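Local atomic coordinates of prolyl-4 hydroxylase (Chlamydomonas reinhardtii, PDB entry 2V4A), a protein that probably hydroxylates proline residues in peptide substrates at position 4, as an iron- and 2-oxoglutarate-dependent oxygenase of the cupin clan. Residues E48-K53 with T76-A81; T99-E104 with R141-L146; E104-L109 with K222-A227; V152-E157 with T212-K217; G156-P161 with S205-C210. All coordinates share one frame; numbering follows the deposited sequence.

Contact 1: E48-K53 with T76-A81. With SO4 (sulfate ion), chain G.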
# COMPACT_ATOMS: atom_id res chain seq x y z
N GLU A 48 -12.48 4.18 -10.70
CA GLU A 48 -13.20 4.34 -11.95
C GLU A 48 -12.28 4.30 -13.16
O GLU A 48 -12.64 3.78 -14.19
CB GLU A 48 -14.08 5.61 -11.99
CG GLU A 48 -15.27 5.59 -11.00
CD GLU A 48 -16.14 4.34 -11.11
OE1 GLU A 48 -16.37 3.84 -12.25
OE2 GLU A 48 -16.58 3.84 -10.05
N LYS A 49 -11.08 4.86 -13.03
CA LYS A 49 -10.05 4.82 -14.09
C LYS A 49 -9.57 3.36 -14.34
O LYS A 49 -9.36 2.93 -15.47
CB LYS A 49 -8.86 5.68 -13.70
CG LYS A 49 -7.83 5.86 -14.81
CD LYS A 49 -8.36 6.67 -16.00
CE LYS A 49 -7.31 6.65 -17.14
NZ LYS A 49 -7.77 7.36 -18.36
N ALA A 50 -9.42 2.61 -13.25
CA ALA A 50 -8.95 1.23 -13.37
C ALA A 50 -10.06 0.28 -13.87
O ALA A 50 -9.76 -0.71 -14.54
CB ALA A 50 -8.46 0.75 -11.99
N ARG A 51 -11.31 0.56 -13.49
CA ARG A 51 -12.45 -0.36 -13.69
C ARG A 51 -12.50 -1.05 -15.08
O ARG A 51 -12.58 -2.29 -15.15
CB ARG A 51 -13.78 0.34 -13.40
CG ARG A 51 -15.03 -0.56 -13.49
CD ARG A 51 -16.34 0.21 -13.25
NE ARG A 51 -16.43 0.89 -11.95
CZ ARG A 51 -16.70 0.30 -10.80
NH1 ARG A 51 -16.87 -1.01 -10.71
NH2 ARG A 51 -16.81 1.03 -9.70
N PRO A 52 -12.46 -0.27 -16.17
CA PRO A 52 -12.58 -0.91 -17.50
C PRO A 52 -11.33 -1.70 -17.95
O PRO A 52 -11.42 -2.49 -18.90
CB PRO A 52 -12.87 0.25 -18.44
CG PRO A 52 -12.29 1.48 -17.77
CD PRO A 52 -12.32 1.20 -16.27
N LYS A 53 -10.20 -1.49 -17.27
CA LYS A 53 -8.93 -2.21 -17.53
C LYS A 53 -8.82 -3.55 -16.74
O LYS A 53 -7.95 -4.35 -17.01
CB LYS A 53 -7.72 -1.31 -17.15
CG LYS A 53 -7.78 0.16 -17.72
CD LYS A 53 -6.52 1.09 -17.37
CE LYS A 53 -6.14 1.94 -18.64
NZ LYS A 53 -5.16 3.12 -18.55
N THR A 76 -9.33 -9.31 -9.44
CA THR A 76 -8.99 -8.75 -10.74
C THR A 76 -7.95 -7.66 -10.48
O THR A 76 -7.79 -7.21 -9.34
CB THR A 76 -10.25 -8.22 -11.49
OG1 THR A 76 -10.90 -7.26 -10.67
CG2 THR A 76 -11.25 -9.35 -11.77
N GLY A 77 -7.23 -7.26 -11.53
CA GLY A 77 -6.20 -6.25 -11.41
C GLY A 77 -5.84 -5.52 -12.70
O GLY A 77 -6.28 -5.88 -13.81
N THR A 78 -5.04 -4.46 -12.55
CA THR A 78 -4.43 -3.80 -13.69
C THR A 78 -3.19 -3.04 -13.19
O THR A 78 -2.93 -3.00 -11.98
CB THR A 78 -5.43 -2.85 -14.42
OG1 THR A 78 -4.92 -2.51 -15.70
CG2 THR A 78 -5.74 -1.56 -13.59
N TRP A 79 -2.42 -2.49 -14.13
CA TRP A 79 -1.15 -1.81 -13.82
C TRP A 79 -1.12 -0.48 -14.56
O TRP A 79 -1.53 -0.41 -15.74
CB TRP A 79 -0.00 -2.71 -14.32
CG TRP A 79 1.38 -2.11 -14.24
CD1 TRP A 79 2.10 -1.51 -15.25
CD2 TRP A 79 2.22 -2.08 -13.08
NE1 TRP A 79 3.33 -1.11 -14.78
CE2 TRP A 79 3.43 -1.45 -13.45
CE3 TRP A 79 2.07 -2.54 -11.76
CZ2 TRP A 79 4.48 -1.26 -12.55
CZ3 TRP A 79 3.12 -2.33 -10.85
CH2 TRP A 79 4.29 -1.70 -11.25
N PHE A 80 -0.66 0.58 -13.89
CA PHE A 80 -0.48 1.87 -14.54
C PHE A 80 1.01 2.09 -14.54
O PHE A 80 1.68 1.87 -13.49
CB PHE A 80 -1.18 3.02 -13.77
CG PHE A 80 -2.68 2.97 -13.80
CD1 PHE A 80 -3.40 2.30 -12.81
CD2 PHE A 80 -3.39 3.63 -14.82
CE1 PHE A 80 -4.84 2.29 -12.83
CE2 PHE A 80 -4.79 3.60 -14.86
CZ PHE A 80 -5.52 2.93 -13.87
N ALA A 81 1.57 2.45 -15.69
CA ALA A 81 2.99 2.83 -15.73
C ALA A 81 3.23 4.08 -14.88
O ALA A 81 2.37 4.95 -14.80
CB ALA A 81 3.50 3.02 -17.22
S SO4 G . -18.08 -4.45 -9.35
O1 SO4 G . -17.79 -5.12 -8.06
O2 SO4 G . -18.14 -3.02 -9.09
O3 SO4 G . -17.05 -4.73 -10.39
O4 SO4 G . -19.38 -4.83 -9.87
O HOH W 1 -5.09 -4.38 -17.31

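Contact 2: T99-E104 with R141-L146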
# COMPACT_ATOMS: atom_id res chain seq x y z
N THR A 99 8.13 9.07 1.58
CA THR A 99 9.19 8.04 1.75
C THR A 99 10.63 8.60 1.70
O THR A 99 11.59 7.93 2.15
CB THR A 99 9.06 6.92 0.70
OG1 THR A 99 9.32 7.45 -0.60
CG2 THR A 99 7.64 6.17 0.79
N MSE A 100 10.77 9.82 1.15
CA MSE A 100 12.04 10.51 0.93
C MSE A 100 12.87 9.82 -0.15
O MSE A 100 14.05 10.07 -0.25
CB MSE A 100 12.86 10.70 2.23
CG MSE A 100 12.02 11.33 3.33
SE MSE A 100 13.00 11.82 4.94
CE MSE A 100 13.29 13.70 4.47
N ILE A 101 12.24 8.97 -0.95
CA ILE A 101 12.94 8.29 -2.05
C ILE A 101 12.48 8.89 -3.38
O ILE A 101 11.27 8.96 -3.61
CB ILE A 101 12.73 6.73 -2.02
CG1 ILE A 101 13.06 6.18 -0.62
CG2 ILE A 101 13.52 6.06 -3.21
CD1 ILE A 101 12.59 4.71 -0.27
N PRO A 102 13.44 9.31 -4.25
CA PRO A 102 13.12 10.05 -5.47
C PRO A 102 12.38 9.14 -6.48
O PRO A 102 12.58 7.92 -6.47
CB PRO A 102 14.51 10.43 -6.01
CG PRO A 102 15.37 9.33 -5.58
CD PRO A 102 14.88 9.06 -4.13
N LEU A 103 11.60 9.77 -7.35
CA LEU A 103 10.66 9.07 -8.24
C LEU A 103 11.37 8.10 -9.19
O LEU A 103 10.76 7.14 -9.64
CB LEU A 103 9.86 10.10 -9.08
CG LEU A 103 8.66 10.74 -8.35
CD1 LEU A 103 8.23 12.00 -9.11
CD2 LEU A 103 7.48 9.72 -8.23
N GLU A 104 12.62 8.38 -9.53
CA GLU A 104 13.41 7.48 -10.39
C GLU A 104 13.45 6.02 -9.87
O GLU A 104 13.53 5.08 -10.67
CB GLU A 104 14.81 8.02 -10.70
CG GLU A 104 15.64 8.54 -9.50
CD GLU A 104 15.44 10.05 -9.18
OE1 GLU A 104 14.31 10.57 -9.35
OE2 GLU A 104 16.44 10.70 -8.74
N ARG A 141 13.67 -4.22 -4.23
CA ARG A 141 12.55 -3.49 -3.58
C ARG A 141 12.85 -3.24 -2.09
O ARG A 141 13.41 -4.11 -1.42
CB ARG A 141 11.26 -4.27 -3.70
CG ARG A 141 10.63 -4.20 -5.06
CD ARG A 141 9.52 -5.25 -5.15
NE ARG A 141 8.67 -5.05 -6.31
CZ ARG A 141 7.63 -5.83 -6.60
NH1 ARG A 141 7.33 -6.87 -5.81
NH2 ARG A 141 6.88 -5.59 -7.69
N VAL A 142 12.53 -2.03 -1.60
CA VAL A 142 12.89 -1.61 -0.25
C VAL A 142 11.64 -1.15 0.50
O VAL A 142 11.55 -1.36 1.71
CB VAL A 142 14.00 -0.53 -0.23
CG1 VAL A 142 13.60 0.72 -0.96
CG2 VAL A 142 14.43 -0.17 1.20
N VAL A 143 10.68 -0.56 -0.19
CA VAL A 143 9.48 -0.08 0.52
C VAL A 143 8.26 -0.41 -0.30
O VAL A 143 8.26 -0.21 -1.52
CB VAL A 143 9.49 1.48 0.69
CG1 VAL A 143 8.14 1.99 1.27
CG2 VAL A 143 10.65 1.91 1.60
N THR A 144 7.23 -0.87 0.39
CA THR A 144 5.92 -1.06 -0.14
C THR A 144 4.96 -0.04 0.45
O THR A 144 4.95 0.18 1.66
CB THR A 144 5.38 -2.47 0.20
OG1 THR A 144 6.34 -3.45 -0.17
CG2 THR A 144 4.05 -2.76 -0.55
N MSE A 145 4.13 0.53 -0.43
CA MSE A 145 3.04 1.41 -0.02
C MSE A 145 1.76 0.80 -0.50
O MSE A 145 1.57 0.62 -1.71
CB MSE A 145 3.20 2.79 -0.66
CG MSE A 145 2.11 3.80 -0.29
SE MSE A 145 2.37 4.77 1.33
CE MSE A 145 4.15 5.52 1.08
N LEU A 146 0.84 0.54 0.42
CA LEU A 146 -0.41 -0.09 0.05
C LEU A 146 -1.52 0.90 0.42
O LEU A 146 -1.62 1.29 1.57
CB LEU A 146 -0.53 -1.37 0.88
CG LEU A 146 -1.25 -2.58 0.38
CD1 LEU A 146 -0.76 -3.74 1.23
CD2 LEU A 146 -2.77 -2.25 0.63

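Contact 3: E104-L109 with K222-A227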
# COMPACT_ATOMS: atom_id res chain seq x y z
N GLU A 104 12.62 8.38 -9.53
CA GLU A 104 13.41 7.48 -10.39
C GLU A 104 13.45 6.02 -9.87
O GLU A 104 13.53 5.08 -10.67
CB GLU A 104 14.81 8.02 -10.70
CG GLU A 104 15.64 8.54 -9.50
CD GLU A 104 15.44 10.05 -9.18
OE1 GLU A 104 14.31 10.57 -9.35
OE2 GLU A 104 16.44 10.70 -8.74
N ASN A 105 13.33 5.85 -8.56
CA ASN A 105 13.40 4.54 -7.93
C ASN A 105 12.04 3.81 -7.88
O ASN A 105 11.99 2.67 -7.44
CB ASN A 105 13.95 4.63 -6.48
CG ASN A 105 15.37 5.22 -6.37
OD1 ASN A 105 15.84 6.02 -7.22
ND2 ASN A 105 16.09 4.82 -5.30
N HIS A 106 10.96 4.44 -8.31
CA HIS A 106 9.62 3.88 -8.05
C HIS A 106 9.13 3.04 -9.21
O HIS A 106 9.35 3.43 -10.36
CB HIS A 106 8.62 4.98 -7.81
CG HIS A 106 8.89 5.79 -6.57
ND1 HIS A 106 7.87 6.23 -5.75
CD2 HIS A 106 10.04 6.22 -6.02
CE1 HIS A 106 8.40 6.92 -4.75
NE2 HIS A 106 9.72 6.92 -4.88
N GLU A 107 8.44 1.93 -8.93
CA GLU A 107 7.61 1.27 -9.96
C GLU A 107 6.34 2.10 -10.30
O GLU A 107 6.15 3.20 -9.76
CB GLU A 107 7.23 -0.13 -9.47
CG GLU A 107 8.46 -0.95 -9.11
CD GLU A 107 8.18 -2.43 -8.89
OE1 GLU A 107 7.01 -2.87 -9.09
OE2 GLU A 107 9.13 -3.15 -8.51
N GLY A 108 5.49 1.59 -11.20
CA GLY A 108 4.17 2.16 -11.45
C GLY A 108 3.20 1.70 -10.35
O GLY A 108 3.62 1.37 -9.24
N LEU A 109 1.93 1.61 -10.67
CA LEU A 109 0.89 1.37 -9.64
C LEU A 109 0.04 0.17 -10.03
O LEU A 109 -0.49 0.14 -11.13
CB LEU A 109 -0.01 2.62 -9.52
CG LEU A 109 -0.99 2.61 -8.31
CD1 LEU A 109 -0.25 2.88 -7.02
CD2 LEU A 109 -2.08 3.65 -8.45
N LYS A 222 2.15 0.41 -4.49
CA LYS A 222 3.36 1.04 -5.02
C LYS A 222 4.60 0.40 -4.43
O LYS A 222 4.78 0.43 -3.21
CB LYS A 222 3.36 2.52 -4.61
CG LYS A 222 4.68 3.29 -4.94
CD LYS A 222 4.99 3.40 -6.43
CE LYS A 222 3.91 4.24 -7.13
NZ LYS A 222 4.42 4.74 -8.42
N TRP A 223 5.46 -0.13 -5.28
CA TRP A 223 6.76 -0.63 -4.81
C TRP A 223 7.87 0.32 -5.26
O TRP A 223 7.81 0.90 -6.37
CB TRP A 223 7.05 -2.00 -5.39
CG TRP A 223 6.28 -3.07 -4.72
CD1 TRP A 223 6.52 -3.58 -3.49
CD2 TRP A 223 5.13 -3.73 -5.23
NE1 TRP A 223 5.61 -4.56 -3.20
CE2 TRP A 223 4.74 -4.67 -4.25
CE3 TRP A 223 4.41 -3.65 -6.44
CZ2 TRP A 223 3.65 -5.52 -4.43
CZ3 TRP A 223 3.31 -4.48 -6.61
CH2 TRP A 223 2.95 -5.41 -5.62
N ILE A 224 8.86 0.47 -4.39
CA ILE A 224 9.94 1.43 -4.57
C ILE A 224 11.25 0.70 -4.32
O ILE A 224 11.34 -0.09 -3.36
CB ILE A 224 9.80 2.56 -3.53
CG1 ILE A 224 8.44 3.26 -3.70
CG2 ILE A 224 11.02 3.56 -3.61
CD1 ILE A 224 8.14 4.13 -2.49
N HIS A 225 12.28 0.99 -5.14
CA HIS A 225 13.54 0.28 -5.09
C HIS A 225 14.65 1.08 -4.43
O HIS A 225 14.53 2.28 -4.27
CB HIS A 225 13.99 -0.09 -6.53
CG HIS A 225 13.10 -1.09 -7.19
ND1 HIS A 225 13.49 -2.38 -7.47
CD2 HIS A 225 11.81 -0.99 -7.59
CE1 HIS A 225 12.49 -3.03 -8.04
NE2 HIS A 225 11.46 -2.21 -8.14
N VAL A 226 15.76 0.40 -4.12
CA VAL A 226 16.93 1.05 -3.48
C VAL A 226 17.68 1.99 -4.44
O VAL A 226 18.37 2.91 -4.00
CB VAL A 226 17.93 0.01 -2.91
CG1 VAL A 226 17.27 -0.86 -1.86
CG2 VAL A 226 18.53 -0.87 -4.05
N ALA A 227 17.52 1.75 -5.75
CA ALA A 227 18.21 2.53 -6.78
C ALA A 227 17.29 2.90 -7.94
O ALA A 227 16.23 2.31 -8.10
CB ALA A 227 19.47 1.78 -7.29
O HOH W 2 5.40 6.88 -6.60
O HOH W 3 4.18 -0.64 -7.87

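Contact 4: V152-E157 with T212-K217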
# COMPACT_ATOMS: atom_id res chain seq x y z
N VAL A 152 -13.66 -1.35 4.15
CA VAL A 152 -14.22 -2.69 4.26
C VAL A 152 -14.72 -2.90 5.71
O VAL A 152 -13.92 -2.90 6.64
CB VAL A 152 -13.17 -3.76 3.85
CG1 VAL A 152 -13.73 -5.16 3.96
CG2 VAL A 152 -12.68 -3.51 2.42
N GLU A 153 -16.04 -3.08 5.88
CA GLU A 153 -16.72 -3.14 7.21
C GLU A 153 -16.27 -4.33 8.09
O GLU A 153 -16.06 -4.19 9.31
CB GLU A 153 -18.26 -3.11 7.02
CG GLU A 153 -19.13 -3.16 8.34
CD GLU A 153 -20.64 -2.97 8.14
OE1 GLU A 153 -21.09 -2.60 7.03
OE2 GLU A 153 -21.40 -3.18 9.12
N GLU A 154 -16.10 -5.50 7.48
CA GLU A 154 -15.70 -6.70 8.24
C GLU A 154 -14.78 -7.55 7.37
O GLU A 154 -15.09 -7.79 6.19
CB GLU A 154 -16.96 -7.50 8.67
CG GLU A 154 -16.68 -8.65 9.68
CD GLU A 154 -17.89 -9.56 9.91
OE1 GLU A 154 -18.98 -9.28 9.38
OE2 GLU A 154 -17.72 -10.59 10.63
N GLY A 155 -13.67 -8.02 7.94
CA GLY A 155 -12.66 -8.78 7.20
C GLY A 155 -11.86 -7.93 6.22
O GLY A 155 -11.76 -6.69 6.37
N GLY A 156 -11.23 -8.59 5.24
CA GLY A 156 -10.45 -7.90 4.21
C GLY A 156 -9.15 -7.23 4.65
O GLY A 156 -8.52 -6.51 3.86
N GLU A 157 -8.74 -7.47 5.90
CA GLU A 157 -7.49 -6.86 6.43
C GLU A 157 -6.26 -7.28 5.62
O GLU A 157 -6.23 -8.41 5.09
CB GLU A 157 -7.27 -7.23 7.91
CG GLU A 157 -8.41 -6.78 8.88
CD GLU A 157 -9.42 -7.90 9.18
OE1 GLU A 157 -9.59 -8.82 8.34
OE2 GLU A 157 -10.07 -7.86 10.24
N THR A 212 -12.59 -10.82 2.52
CA THR A 212 -13.65 -9.88 2.87
C THR A 212 -14.95 -10.60 3.29
O THR A 212 -15.48 -11.44 2.54
CB THR A 212 -13.96 -8.96 1.66
OG1 THR A 212 -12.75 -8.32 1.21
CG2 THR A 212 -14.99 -7.93 2.03
N LEU A 213 -15.48 -10.25 4.46
CA LEU A 213 -16.75 -10.82 4.95
C LEU A 213 -17.94 -9.87 4.77
O LEU A 213 -19.07 -10.31 4.54
CB LEU A 213 -16.62 -11.22 6.42
CG LEU A 213 -15.40 -12.11 6.72
CD1 LEU A 213 -14.88 -11.88 8.12
CD2 LEU A 213 -15.77 -13.58 6.49
N LYS A 214 -17.67 -8.58 4.88
CA LYS A 214 -18.70 -7.56 4.68
C LYS A 214 -18.07 -6.33 4.01
O LYS A 214 -17.29 -5.61 4.63
CB LYS A 214 -19.31 -7.18 6.04
CG LYS A 214 -20.55 -6.35 5.96
CD LYS A 214 -21.36 -6.55 7.22
CE LYS A 214 -22.66 -5.77 7.15
NZ LYS A 214 -23.44 -5.95 8.40
N GLY A 215 -18.42 -6.09 2.74
CA GLY A 215 -17.79 -5.01 1.99
C GLY A 215 -17.10 -5.41 0.69
O GLY A 215 -17.23 -6.53 0.20
N ASP A 216 -16.36 -4.48 0.12
CA ASP A 216 -15.85 -4.62 -1.24
C ASP A 216 -14.47 -3.97 -1.23
O ASP A 216 -14.35 -2.76 -0.98
CB ASP A 216 -16.78 -3.91 -2.24
CG ASP A 216 -16.31 -4.02 -3.69
OD1 ASP A 216 -16.01 -5.14 -4.12
OD2 ASP A 216 -16.26 -3.00 -4.41
N LYS A 217 -13.44 -4.78 -1.42
CA LYS A 217 -12.05 -4.30 -1.26
C LYS A 217 -11.31 -3.96 -2.56
O LYS A 217 -11.09 -4.83 -3.39
CB LYS A 217 -11.25 -5.30 -0.44
CG LYS A 217 -9.82 -4.83 -0.12
CD LYS A 217 -9.13 -5.83 0.78
CE LYS A 217 -7.61 -5.50 0.79
NZ LYS A 217 -6.94 -6.37 1.83

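Contact 5: G156-P161 with S205-C210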
# COMPACT_ATOMS: atom_id res chain seq x y z
N GLY A 156 -11.23 -8.59 5.24
CA GLY A 156 -10.45 -7.90 4.21
C GLY A 156 -9.15 -7.23 4.65
O GLY A 156 -8.52 -6.51 3.86
N GLU A 157 -8.74 -7.47 5.90
CA GLU A 157 -7.49 -6.86 6.43
C GLU A 157 -6.26 -7.28 5.62
O GLU A 157 -6.23 -8.41 5.09
CB GLU A 157 -7.27 -7.23 7.91
CG GLU A 157 -8.41 -6.78 8.88
CD GLU A 157 -9.42 -7.90 9.18
OE1 GLU A 157 -9.59 -8.82 8.34
OE2 GLU A 157 -10.07 -7.86 10.24
N THR A 158 -5.28 -6.39 5.51
CA THR A 158 -3.93 -6.78 5.16
C THR A 158 -3.40 -7.47 6.42
O THR A 158 -3.56 -6.95 7.53
CB THR A 158 -3.02 -5.55 4.86
OG1 THR A 158 -3.65 -4.70 3.87
CG2 THR A 158 -1.65 -6.02 4.34
N VAL A 159 -2.76 -8.62 6.26
CA VAL A 159 -2.19 -9.34 7.40
C VAL A 159 -0.71 -9.57 7.11
O VAL A 159 -0.35 -9.84 5.94
CB VAL A 159 -2.95 -10.71 7.67
CG1 VAL A 159 -2.92 -11.64 6.44
CG2 VAL A 159 -2.38 -11.44 8.89
N LEU A 160 0.12 -9.43 8.15
CA LEU A 160 1.56 -9.72 8.07
C LEU A 160 1.87 -10.82 9.09
O LEU A 160 2.13 -10.55 10.29
CB LEU A 160 2.41 -8.43 8.26
CG LEU A 160 2.20 -7.33 7.19
CD1 LEU A 160 1.32 -6.21 7.75
CD2 LEU A 160 3.51 -6.78 6.63
N PRO A 161 1.81 -12.11 8.63
CA PRO A 161 1.81 -13.23 9.59
C PRO A 161 3.14 -13.49 10.27
O PRO A 161 3.18 -14.22 11.26
CB PRO A 161 1.40 -14.45 8.73
CG PRO A 161 1.66 -14.07 7.32
CD PRO A 161 1.75 -12.55 7.22
N SER A 205 8.26 -8.80 6.50
CA SER A 205 7.47 -7.99 5.55
C SER A 205 6.55 -8.80 4.61
O SER A 205 5.86 -8.21 3.78
CB SER A 205 8.36 -7.08 4.71
OG SER A 205 9.26 -7.81 3.91
N LEU A 206 6.54 -10.11 4.75
CA LEU A 206 5.58 -10.93 3.98
C LEU A 206 4.11 -10.47 4.28
O LEU A 206 3.74 -10.30 5.44
CB LEU A 206 5.78 -12.41 4.34
CG LEU A 206 4.74 -13.39 3.81
CD1 LEU A 206 5.09 -13.69 2.36
CD2 LEU A 206 4.71 -14.69 4.68
N HIS A 207 3.30 -10.23 3.24
CA HIS A 207 1.89 -9.84 3.47
C HIS A 207 0.89 -10.50 2.53
O HIS A 207 1.27 -10.96 1.45
CB HIS A 207 1.70 -8.33 3.44
CG HIS A 207 1.74 -7.73 2.08
ND1 HIS A 207 2.91 -7.53 1.39
CD2 HIS A 207 0.75 -7.25 1.28
CE1 HIS A 207 2.65 -6.97 0.22
NE2 HIS A 207 1.34 -6.79 0.13
N GLY A 208 -0.38 -10.51 2.95
CA GLY A 208 -1.47 -11.10 2.15
C GLY A 208 -2.79 -10.44 2.49
O GLY A 208 -2.86 -9.63 3.41
N SER A 209 -3.84 -10.75 1.73
CA SER A 209 -5.14 -10.13 1.98
C SER A 209 -6.08 -11.13 2.65
O SER A 209 -6.29 -12.22 2.12
CB SER A 209 -5.75 -9.67 0.65
OG SER A 209 -6.91 -8.87 0.85
N CYS A 210 -6.63 -10.77 3.80
CA CYS A 210 -7.70 -11.62 4.41
C CYS A 210 -9.00 -11.59 3.59
O CYS A 210 -9.29 -10.55 2.99
CB CYS A 210 -7.93 -11.22 5.87
SG CYS A 210 -6.49 -11.68 6.89

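Contact 1: E48-K53 with T76-A81
F80 packs its ring against K49 and A50 of helix 40-50 and against K53. This fastens the helix to strand 76-80, the edge strand of the larger sheet in a fold consistent with the double-stranded beta-helix of 2OG-Fe(II) oxygenases. The far end of the ring does the touching: CE2 of F80 is 3.8 Å from CG of K49, approached obliquely, and CZ of F80 is 3.9 Å from CA of A50, which lies at the ring edge near its plane. A chi1 of -69° sets CG of F80 anti to its carbonyl carbon, and the ring's far end reaches the helix. The chain of K53 passes at about a right angle to F80, with NZ of K53 3.7 Å from CE2 of F80, while the ammonium pairs with E84 in a salt bridge. Beside the ring, T78 presents two different groups. With OG1 anti to the backbone N (chi1 -165°), CG2 of T78 meets CB of A50 at 3.9 Å, and OG1 of T78 lies 3.4 Å from CB of K53. That hydroxyl also meets a water that bridges it to O of K53. On the side of 48-53 away from strand 76-80, R51 grips E48 side-on in a salt bridge: NE of R51 is 3.0 Å from OE1 of E48, and NH2 of R51 is 2.8 Å from OE2 of E48, both acceptors lying in the guanidinium plane. NH1 of R51 reaches O2 of a sulfate, probably from the crystallisation liquor, at 2.9 Å through a bent bond of 139°.

Contact 2: T99-E104 with R141-L146
V142 and V143, neighbours in sequence, both hold a methyl to the same atom, CD1 of I101, although consecutive residues of a regular strand would point to opposite faces. The cause is a classic beta bulge: both valines sit opposite I224 of the adjoining strand. CD1 of I101 is 3.9 Å from CG2 of V143 and 4.2 Å from CG1 of V142, so the end of the isoleucine chain, not its CG2 branch, makes the contact. A chi2 of 166° extends I101 and carries CD1 outward to the strand. Further along, CG2 of T99 is 3.6 Å from CE of M145, a selenomethionine introduced by labelling. M145 starts straight and then bends at chi2 (85°) and chi3 (54°), curling its terminal methyl back toward the helix end, where V95 and V98 also pack on it. T99 turns its two branches to different tasks. Its methyl faces the sheet, whereas OG1 of T99 hydrogen-bonds to O of V95 and takes a weak bond of 3.3 Å from N of I101. M100, with positive phi, marks where the chain leaves helix 86-99, and O of I101 is then engaged by NE2 of H106. The join of helix end to sheet is therefore apolar across the gap, made by methyl groups alone, while OG1 of T99 and O of I101 find partners elsewhere; its fit should depend on shape and on exclusion of water.

Contact 3: E104-L109 with K222-A227
H225 and N105 exchange bonds at one end of this antiparallel pairing; strand 106-113 lies between 218-225 and the outer strand 76-80 of the larger sheet. N of H225 donates to O of N105 (2.9 Å), and ND2 of N105 returns a bond to O of H225 at 3.2 Å, arriving above the carbonyl plane. H106 and I224 form a non-hydrogen-bonded pair; CG1 of I224 is 3.7 Å from the centroid of the H106 ring, 12° off its normal, a CH-pi contact. NE2 of H106 is bonded to O of I101, and ND1 of H106 meets a water that takes a weak bond from NZ of K222. N of E107 donates to O of W223 at 2.8 Å. O of E107 is met by NZ of K222 (2.7 Å), which also salt-bridges E92. A second water donates to O of G108 and accepts from N of W223. On the face opposite H106 and I224, NE2 of H225 is 2.5 Å from OE2 of E107, approaching its anti lone pair; the same oxygen pairs with NE of R141. ND1 of H225 bonds O of G139, giving both ring nitrogens an acceptor, which would be consistent with a protonated ring.

Contact 4: V152-E157 with T212-K217
V152 wedges between two parts of the 212-217 turn: its CG1 lies 3.6 Å from CG2 of T212, and its CG2 is 3.7 Å from CB of K217. E153 lies alongside K214, both extended and pointing the same way, and its OE2 comes to 3.5 Å from NZ of K214, a long salt bridge. At E154 the backbones pair: N of E154 donates to O of K214 at 3.1 Å, in the carbonyl plane on a lone pair. O of E154 accepts two bonds, from N of L213 and from N of K214, each 3.0 Å, reaching it from the same face of its plane. This doubling marks a classic beta bulge, with L213 and K214 both opposite E154, at the end of the smaller sheet in a fold consistent with the double-stranded beta-helix of this family. G155, with phi of 72°, brings its CA within 3.9 Å of CD1 of L213. G156 has positive phi too, and its O is gripped by NZ of K217 at 2.6 Å. The K217 chain is near anti throughout, and its ammonium also bonds OG of S209 and makes a cation-pi contact with Y114. E157 directs its carboxylate elsewhere, OE1 hydrogen-bonding to OG of S173.

Contact 5: G156-P161 with S205-C210
CG1 of V159 lies 3.6 Å from SG of C210, the sulfur being disulfide-bonded to C175. A chi1 of 58° places CG1 between the backbone N and the carbonyl carbon, on the side where SG lies. T158 shares the face opposite V159 with S209; its CG2 approaches the H207 ring obliquely, 4.1 Å from CD2 of H207, while OG1 of T158 is held by the hydroxyl of Y148. The imidazole stands edge-to-face with F192, and L146 of the larger sheet packs on both T158 and H207, consistent with the facing sheets of a double-stranded beta-helix. L160 then sets its CG 3.9 Å from CB of H207. At the exposed end, P161 and L206 meet at about a right angle. Three backbone bonds hold the antiparallel register: N of C210 to O of E157 (2.7 Å), N of V159 to O of G208 (3.0 Å) and N of G208 to O of V159 (3.1 Å). The disulfide thus ties strand 208-212 covalently to C175, with SG of C210 packed on CG1 of V159.

Overall arrangement
Contacts 1, 2 and 3 all reach the seven-stranded antiparallel sheet, while contacts 4 and 5 build the smaller three-stranded one. Along the chain contact 1 closes before the others open. Contacts 2 and 3, centres about 5 Å apart, share E104 and join where strands 141-148 and 218-225 lie side by side; their segments alternate. Contact 1, centred about 18 Å from contact 3, is linked to it through neighbouring strands 76-80 and 106-113. Contacts 4 and 5, centres about 13 Å apart, share G156 and E157 and nest within the loop closed by contact 3. L146 of contact 2 touches contact 5, consistent with the two facing sheets expected of a double-stranded beta-helix.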